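Local coordinates for type I modular polyketide synthase (PDB 6IYT), which probably loads an acyl unit, apparently ethylmalonyl from ethylmalonyl-coenzyme A, onto the salinomycin assembly line through the acyltransferase domain of its module 14, at residues V137-S142 with V193-V198; A151-A156 with L188-V193. All blocks are in the same frame, centred on the assembly; numbering follows the deposited sequence.

In the fold
The two contacts share helix 181-200 and lie on the same side of the chain's centre, with their own centres about 10 Å apart. Helices 137-142 and 144-158 follow each other in sequence and are laid in turn against that common helix, so contact 2 is nested inside the loop that contact 1 closes. Val193 is common to the two segments of helix 181-200, though it touches its partner only in contact 2; Ser194 OG meets Val153 CG2 at 4.2 Å where the packings join. All four segments belong to the acyltransferase domain. Contact 2 lies toward the probable GxSxG nucleophile elbow, through Phe189, whereas contact 1 joins the C-terminal part of helix 181-200 to helix 137-142.

Contact 1 (V137-S142 with V193-V198); sequences VELLDS and VSLAAV
Leu139 and Leu195 are the residues whose backbones lie nearest each other, yet their CA atoms are still 9.5 Å apart, so helix 137-142 meets segment 193-198 through the ends of side chains. The junction is small, burying 84 Å² in all, and Leu139 alone makes the contact from 137-142. Its CA-CB bond points toward helix 181-200, and with CG anti to the backbone N (chi1 -161°) the branched end is carried into the space between the helices. One methyl does the touching: Leu139 CD2 meets Leu195 CD2 at 3.7 Å, a methyl-to-methyl contact between two leucine side chains set at a slant to each other. Leu195 leaves its backbone to one side of the partner helix, but its end swings closer and brings CD2 into place. The same Leu139 CD2 has a second, looser neighbour in Val198 CG2, at 4.4 Å. Val198 stands about one turn further along helix 181-200, so the methyl of Leu139 is received by side chains from successive turns. All three touching residues are buried, and the contact between them is wholly apolar.

Within the short helix, Ser142 OG donates to Glu138 O over 2.7 Å. The hydroxyl approaches with a C=O...donor angle of 130° and tilted 32° from the carbonyl plane. On the outer side of the same helix, Asp141 forms a salt bridge to Arg170 of helix 165-170. Helix 428-439 packs alongside the junction, placing Val431 against both Leu139 and Val198, while Phe146 of helix 144-158 touches Leu139 and Ser194.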
loop_
_atom_site.group_PDB
_atom_site.type_symbol
_atom_site.label_atom_id
_atom_site.label_comp_id
_atom_site.label_asym_id
_atom_site.label_seq_id
_atom_site.Cartn_x
_atom_site.Cartn_y
_atom_site.Cartn_z
ATOM N N VAL A 137 -2.555 13.546 -6.097
ATOM C CA VAL A 137 -2.981 14.586 -7.027
ATOM C C VAL A 137 -2.785 14.134 -8.477
ATOM O O VAL A 137 -3.662 14.261 -9.286
ATOM C CB VAL A 137 -2.212 15.916 -6.806
ATOM C CG1 VAL A 137 -2.660 16.950 -7.834
ATOM C CG2 VAL A 137 -2.439 16.428 -5.407
ATOM N N GLU A 138 -1.617 13.620 -8.789
ATOM C CA GLU A 138 -1.298 13.312 -10.164
ATOM C C GLU A 138 -2.095 12.106 -10.611
ATOM O O GLU A 138 -2.559 12.055 -11.738
ATOM C CB GLU A 138 0.191 13.053 -10.342
ATOM C CG GLU A 138 0.586 12.872 -11.795
ATOM C CD GLU A 138 2.076 12.598 -11.970
ATOM O OE1 GLU A 138 2.476 12.186 -13.101
ATOM O OE2 GLU A 138 2.822 12.689 -10.951
ATOM N N LEU A 139 -2.441 11.231 -9.664
ATOM C CA LEU A 139 -3.243 10.069 -10.010
ATOM C C LEU A 139 -4.745 10.406 -10.171
ATOM O O LEU A 139 -5.381 9.952 -11.102
ATOM C CB LEU A 139 -3.029 8.945 -8.993
ATOM C CG LEU A 139 -3.424 7.567 -9.470
ATOM C CD1 LEU A 139 -2.680 7.204 -10.746
ATOM C CD2 LEU A 139 -3.183 6.534 -8.383
ATOM N N LEU A 140 -5.238 11.371 -9.393
ATOM C CA LEU A 140 -6.546 11.890 -9.631
ATOM C C LEU A 140 -6.647 12.438 -11.048
ATOM O O LEU A 140 -7.663 12.262 -11.696
ATOM C CB LEU A 140 -6.913 12.985 -8.638
ATOM C CG LEU A 140 -7.251 12.557 -7.185
ATOM C CD1 LEU A 140 -7.412 13.800 -6.340
ATOM C CD2 LEU A 140 -8.485 11.719 -7.084
ATOM N N ASP A 141 -5.593 13.119 -11.505
ATOM C CA ASP A 141 -5.632 13.813 -12.790
ATOM C C ASP A 141 -5.509 12.873 -13.949
ATOM O O ASP A 141 -5.936 13.195 -15.058
ATOM C CB ASP A 141 -4.522 14.846 -12.867
ATOM C CG ASP A 141 -4.760 16.017 -11.945
ATOM O OD1 ASP A 141 -5.930 16.277 -11.616
ATOM O OD2 ASP A 141 -3.765 16.656 -11.530
ATOM N N SER A 142 -4.909 11.703 -13.715
ATOM C CA SER A 142 -4.449 10.851 -14.807
ATOM C C SER A 142 -5.131 9.478 -14.860
ATOM O O SER A 142 -4.975 8.756 -15.845
ATOM C CB SER A 142 -2.945 10.657 -14.721
ATOM O OG SER A 142 -2.600 10.032 -13.490
ATOM N N VAL A 193 -7.913 2.882 0.132
ATOM C CA VAL A 193 -9.023 2.172 -0.431
ATOM C C VAL A 193 -9.063 2.377 -1.939
ATOM O O VAL A 193 -9.374 1.448 -2.691
ATOM C CB VAL A 193 -10.357 2.630 0.207
ATOM C CG1 VAL A 193 -11.531 2.008 -0.535
ATOM C CG2 VAL A 193 -10.403 2.269 1.697
ATOM N N SER A 194 -8.800 3.602 -2.399
ATOM C CA SER A 194 -8.920 3.896 -3.828
ATOM C C SER A 194 -7.793 3.286 -4.640
ATOM O O SER A 194 -7.977 2.932 -5.813
ATOM C CB SER A 194 -8.953 5.402 -4.076
ATOM O OG SER A 194 -10.012 5.997 -3.358
ATOM N N LEU A 195 -6.622 3.152 -4.028
ATOM C CA LEU A 195 -5.501 2.498 -4.693
ATOM C C LEU A 195 -5.764 1.019 -4.924
ATOM O O LEU A 195 -5.377 0.472 -5.949
ATOM C CB LEU A 195 -4.194 2.699 -3.932
ATOM C CG LEU A 195 -3.564 4.070 -3.920
ATOM C CD1 LEU A 195 -2.353 4.062 -3.003
ATOM C CD2 LEU A 195 -3.151 4.542 -5.298
ATOM N N ALA A 196 -6.581 0.407 -4.081
ATOM C CA ALA A 196 -6.924 -1.014 -4.307
ATOM C C ALA A 196 -7.749 -1.181 -5.622
ATOM O O ALA A 196 -7.575 -2.164 -6.365
ATOM C CB ALA A 196 -7.672 -1.559 -3.136
ATOM N N ALA A 197 -8.504 -0.148 -5.999
ATOM C CA ALA A 197 -9.263 -0.191 -7.226
ATOM C C ALA A 197 -8.391 -0.110 -8.480
ATOM O O ALA A 197 -8.782 -0.591 -9.521
ATOM C CB ALA A 197 -10.314 0.909 -7.248
ATOM N N VAL A 198 -7.215 0.512 -8.378
ATOM C CA VAL A 198 -6.285 0.569 -9.490
ATOM C C VAL A 198 -5.782 -0.849 -9.797
ATOM O O VAL A 198 -5.760 -1.273 -10.930
ATOM C CB VAL A 198 -5.095 1.506 -9.176
ATOM C CG1 VAL A 198 -4.002 1.386 -10.216
ATOM C CG2 VAL A 198 -5.582 2.942 -9.050
#

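Contact 2 (A151-A156 with L188-V193); sequences AEVASA and LFTVMV
Val153 projects from helix 144-158 into the facing turns of helix 181-200 and spreads its two methyls over different residues there. With CG1 anti to the backbone N (chi1 178°), Val153 CG1 rests against the backbone of the partner, 3.7 Å from Thr190 CA. Val153 CG1 also lies 3.6 Å from Phe189 CE2, meeting the aromatic ring at an oblique angle. The other branch reaches the next turn, where Val153 CG2 touches Val193 CG1 at 3.7 Å. Thr190 turns its methyl to the interface, with Thr190 CG2 3.9 Å from Val153 CG1; its hydroxyl is hydrogen-bonded to Val187 O one turn back in its own helix. The Phe189 ring is steadied from within its helix as well, because Val193 CG2 sits 3.9 Å above one face of the ring, offset toward the rim. Each methyl of Val193 therefore has a different task, one facing Val153 and the other the phenyl group.

The segments 151-156 and 188-193 run roughly antiparallel, at 152°, their axes 9.1 Å apart at closest approach. This is helix-to-helix packing in the large, hydrolase-like part of the acyltransferase fold, where helices flank a parallel sheet. Phe189 continues inward onto Ile217 and Ala221 of helix 215-223, and the ring stops short of the GxSxG turn that is probably the nucleophile elbow. Val193 meets Ala218 of the same helix, while helix 228-245 takes up Ala156 through Leu228 and Ala232.

On the exposed side of helix 144-158, Ala151 O is gripped by two donors of Ser155, its backbone N and its hydroxyl, arriving from opposite faces of the carbonyl plane. Ser155 OG donates to Ala151 O over 3.0 Å at a C=O...donor angle of 151°.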
loop_
_atom_site.group_PDB
_atom_site.type_symbol
_atom_site.label_atom_id
_atom_site.label_comp_id
_atom_site.label_asym_id
_atom_site.label_seq_id
_atom_site.Cartn_x
_atom_site.Cartn_y
_atom_site.Cartn_z
ATOM N N ALA A 151 -13.775 9.423 -5.387
ATOM C CA ALA A 151 -15.008 10.194 -5.205
ATOM C C ALA A 151 -16.008 9.466 -4.335
ATOM O O ALA A 151 -16.618 10.086 -3.443
ATOM C CB ALA A 151 -15.630 10.531 -6.552
ATOM N N GLU A 152 -16.166 8.157 -4.553
ATOM C CA GLU A 152 -17.094 7.342 -3.740
ATOM C C GLU A 152 -16.680 7.373 -2.288
ATOM O O GLU A 152 -17.514 7.493 -1.393
ATOM C CB GLU A 152 -17.120 5.876 -4.211
ATOM C CG GLU A 152 -17.516 5.675 -5.667
ATOM C CD GLU A 152 -17.558 4.189 -6.081
ATOM O OE1 GLU A 152 -17.006 3.331 -5.331
ATOM O OE2 GLU A 152 -18.234 3.874 -7.102
ATOM N N VAL A 153 -15.400 7.124 -2.040
ATOM C CA VAL A 153 -14.925 6.997 -0.686
ATOM C C VAL A 153 -14.905 8.366 0.049
ATOM O O VAL A 153 -15.355 8.474 1.176
ATOM C CB VAL A 153 -13.532 6.400 -0.665
ATOM C CG1 VAL A 153 -13.036 6.315 0.771
ATOM C CG2 VAL A 153 -13.542 5.020 -1.320
ATOM N N ALA A 154 -14.511 9.404 -0.667
ATOM C CA ALA A 154 -14.557 10.779 -0.153
ATOM C C ALA A 154 -15.947 11.194 0.263
ATOM O O ALA A 154 -16.112 11.854 1.287
ATOM C CB ALA A 154 -14.007 11.754 -1.166
ATOM N N SER A 155 -16.951 10.752 -0.479
ATOM C CA SER A 155 -18.333 11.083 -0.145
ATOM C C SER A 155 -18.708 10.494 1.164
ATOM O O SER A 155 -19.424 11.107 1.922
ATOM C CB SER A 155 -19.300 10.601 -1.211
ATOM O OG SER A 155 -19.145 11.377 -2.382
ATOM N N ALA A 156 -18.232 9.280 1.418
ATOM C CA ALA A 156 -18.471 8.629 2.674
ATOM C C ALA A 156 -17.810 9.365 3.817
ATOM O O ALA A 156 -18.432 9.572 4.865
ATOM C CB ALA A 156 -18.015 7.174 2.621
ATOM N N LEU A 188 -5.713 9.399 4.257
ATOM C CA LEU A 188 -5.014 8.118 4.054
ATOM C C LEU A 188 -5.963 6.969 3.764
ATOM O O LEU A 188 -5.678 6.136 2.925
ATOM C CB LEU A 188 -4.168 7.782 5.273
ATOM C CG LEU A 188 -2.649 7.922 5.246
ATOM C CD1 LEU A 188 -2.111 8.833 4.182
ATOM C CD2 LEU A 188 -2.089 8.259 6.627
ATOM N N PHE A 189 -7.046 6.881 4.547
ATOM C CA PHE A 189 -8.092 5.924 4.327
ATOM C C PHE A 189 -8.625 6.001 2.883
ATOM O O PHE A 189 -8.690 5.001 2.196
ATOM C CB PHE A 189 -9.229 6.173 5.309
ATOM C CG PHE A 189 -10.486 5.438 4.983
ATOM C CD1 PHE A 189 -10.659 4.128 5.398
ATOM C CD2 PHE A 189 -11.548 6.095 4.450
ATOM C CE1 PHE A 189 -11.842 3.444 5.155
ATOM C CE2 PHE A 189 -12.741 5.445 4.223
ATOM C CZ PHE A 189 -12.891 4.105 4.586
ATOM N N THR A 190 -8.900 7.211 2.414
ATOM C CA THR A 190 -9.481 7.391 1.091
ATOM C C THR A 190 -8.487 6.980 0.039
ATOM O O THR A 190 -8.828 6.238 -0.869
ATOM C CB THR A 190 -9.933 8.849 0.846
ATOM O OG1 THR A 190 -8.791 9.704 0.756
ATOM C CG2 THR A 190 -10.785 9.281 1.933
ATOM N N VAL A 191 -7.238 7.332 0.246
ATOM C CA VAL A 191 -6.207 7.024 -0.731
ATOM C C VAL A 191 -5.948 5.492 -0.786
ATOM O O VAL A 191 -5.894 4.903 -1.884
ATOM C CB VAL A 191 -4.909 7.775 -0.434
ATOM C CG1 VAL A 191 -3.774 7.184 -1.216
ATOM C CG2 VAL A 191 -5.057 9.247 -0.746
ATOM N N MET A 192 -5.911 4.837 0.377
ATOM C CA MET A 192 -5.566 3.374 0.424
ATOM C C MET A 192 -6.693 2.524 -0.172
ATOM O O MET A 192 -6.457 1.595 -0.959
ATOM C CB MET A 192 -5.300 2.944 1.857
ATOM C CG MET A 192 -3.923 3.298 2.345
ATOM S SD MET A 192 -3.530 2.531 3.945
ATOM C CE MET A 192 -4.764 3.222 4.995
ATOM N N VAL A 193 -7.913 2.882 0.132
ATOM C CA VAL A 193 -9.023 2.172 -0.431
ATOM C C VAL A 193 -9.063 2.377 -1.939
ATOM O O VAL A 193 -9.374 1.448 -2.691
ATOM C CB VAL A 193 -10.357 2.630 0.207
ATOM C CG1 VAL A 193 -11.531 2.008 -0.535
ATOM C CG2 VAL A 193 -10.403 2.269 1.697
#